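Local coordinates for protein citrate synthase (Thermotoga maritima, PDB 2P2W) that probably catalyses the condensation of oxaloacetate with acetyl-CoA and water to give citrate and CoA, a reaction of the tricarboxylic acid cycle, at residues D110-E113 / K114-V118. Numbering follows the deposited sequence.
Sequences DLRE and KAIRV
Ile116 packs back against the preceding turn at Arg112: its CG1 lies 3.1 Å from Arg112 O, and the same carbonyl accepts the amide of Ile116, with N to O at 2.9 Å and an N-H...O angle of 161°. CG1 reaches the carbonyl because chi1 of -66° swings it beside the backbone N, and CD1 then extends toward the aliphatic part of Arg112, 4.3 Å from its CG. This is the tight side. Ile116 is buried there against Trp50 and Tyr51 of helix 42-51 and Phe63 and Met67 of helix 57-69, while Arg112 NH1 hydrogen-bonds to the backbone O of Trp50.

The turn-to-turn repeat is that of an alpha-helix: four successive bonds, each from the N-H of residue i+4 to the C=O of residue i, run from Lys114 N to Asp110 O (2.8 Å) through to Arg117 N to Glu113 O (3.0 Å). They hold the first turns of helix 110-133 in the largely helical citrate synthase fold, away from the predicted active-site residues.

The Asp110 side is looser. Its OD2 comes no nearer to Lys114 than 4.1 Å, at CE, and stands 4.3 Å from NZ, too far for a salt bridge; any attraction is probably weak. The lysine chain bends at its outer torsions, yet CE, not NZ, ends up closest to the carboxylate, and the two side chains pass at a slant, with Asp110 exposed to solvent. Glu113, bent at chi2, instead directs OE2 to Tyr70 OH and to a salt bridge with Lys66.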
loop_
_atom_site.group_PDB
_atom_site.type_symbol
_atom_site.label_atom_id
_atom_site.label_comp_id
_atom_site.label_asym_id
_atom_site.label_seq_id
_atom_site.Cartn_x
_atom_site.Cartn_y
_atom_site.Cartn_z
ATOM N N ASP A 110 7.104 -16.656 13.015
ATOM C CA ASP A 110 6.525 -17.157 11.771
ATOM C C ASP A 110 6.467 -16.037 10.728
ATOM O O ASP A 110 6.602 -16.241 9.527
ATOM C CB ASP A 110 5.113 -17.661 12.071
ATOM C CG ASP A 110 4.505 -18.249 10.804
ATOM O OD1 ASP A 110 5.052 -19.237 10.312
ATOM O OD2 ASP A 110 3.469 -17.755 10.365
ATOM N N LEU A 111 6.211 -14.821 11.240
ATOM C CA LEU A 111 6.239 -13.645 10.384
ATOM C C LEU A 111 7.631 -13.449 9.776
ATOM O O LEU A 111 7.789 -13.072 8.622
ATOM C CB LEU A 111 5.871 -12.442 11.262
ATOM C CG LEU A 111 5.411 -11.216 10.463
ATOM C CD1 LEU A 111 4.281 -11.540 9.485
ATOM C CD2 LEU A 111 4.881 -10.096 11.365
ATOM N N ARG A 112 8.661 -13.720 10.572
ATOM C CA ARG A 112 10.030 -13.596 10.094
ATOM C C ARG A 112 10.313 -14.693 9.065
ATOM O O ARG A 112 10.995 -14.464 8.069
ATOM C CB ARG A 112 11.016 -13.692 11.263
ATOM C CG ARG A 112 12.480 -13.594 10.848
ATOM C CD ARG A 112 13.373 -13.230 12.023
ATOM N NE ARG A 112 13.211 -14.139 13.154
ATOM C CZ ARG A 112 13.795 -13.971 14.338
ATOM N NH1 ARG A 112 14.585 -12.925 14.552
ATOM N NH2 ARG A 112 13.588 -14.849 15.313
ATOM N N GLU A 113 9.777 -15.886 9.304
ATOM C CA GLU A 113 9.975 -16.995 8.375
ATOM C C GLU A 113 9.310 -16.616 7.055
ATOM O O GLU A 113 9.833 -16.888 5.970
ATOM C CB GLU A 113 9.340 -18.269 8.934
ATOM C CG GLU A 113 9.771 -19.547 8.235
ATOM C CD GLU A 113 11.260 -19.806 8.366
ATOM O OE1 GLU A 113 11.828 -19.480 9.428
ATOM O OE2 GLU A 113 11.860 -20.349 7.417
ATOM N N LYS A 114 8.153 -15.972 7.158
ATOM C CA LYS A 114 7.415 -15.535 5.984
ATOM C C LYS A 114 8.219 -14.479 5.223
ATOM O O LYS A 114 8.270 -14.493 3.988
ATOM C CB LYS A 114 6.063 -14.955 6.411
ATOM C CG LYS A 114 5.082 -14.748 5.273
ATOM C CD LYS A 114 3.654 -14.618 5.792
ATOM C CE LYS A 114 3.328 -15.704 6.810
ATOM N NZ LYS A 114 2.677 -16.885 6.178
ATOM N N ALA A 115 8.846 -13.567 5.967
ATOM C CA ALA A 115 9.650 -12.503 5.371
ATOM C C ALA A 115 10.821 -13.110 4.610
ATOM O O ALA A 115 11.128 -12.699 3.495
ATOM C CB ALA A 115 10.166 -11.559 6.457
ATOM N N ILE A 116 11.474 -14.092 5.231
ATOM C CA ILE A 116 12.610 -14.770 4.617
ATOM C C ILE A 116 12.212 -15.429 3.296
ATOM O O ILE A 116 12.927 -15.321 2.295
ATOM C CB ILE A 116 13.185 -15.845 5.575
ATOM C CG1 ILE A 116 13.774 -15.162 6.816
ATOM C CG2 ILE A 116 14.239 -16.691 4.854
ATOM C CD1 ILE A 116 14.238 -16.129 7.906
ATOM N N ARG A 117 11.066 -16.107 3.294
ATOM C CA ARG A 117 10.592 -16.787 2.093
ATOM C C ARG A 117 10.226 -15.824 0.965
ATOM O O ARG A 117 10.591 -16.044 -0.190
ATOM C CB ARG A 117 9.387 -17.675 2.429
ATOM C CG ARG A 117 8.801 -18.407 1.228
ATOM C CD ARG A 117 8.058 -19.662 1.663
ATOM N NE ARG A 117 7.018 -19.381 2.650
ATOM C CZ ARG A 117 5.897 -18.713 2.392
ATOM N NH1 ARG A 117 5.660 -18.252 1.169
ATOM N NH2 ARG A 117 5.007 -18.512 3.355
ATOM N N VAL A 118 9.511 -14.753 1.293
ATOM C CA VAL A 118 9.115 -13.790 0.272
ATOM C C VAL A 118 10.345 -13.112 -0.341
ATOM O O VAL A 118 10.424 -12.943 -1.553
ATOM C CB VAL A 118 8.140 -12.719 0.850
ATOM C CG1 VAL A 118 8.871 -11.797 1.804
ATOM C CG2 VAL A 118 7.499 -11.934 -0.285
#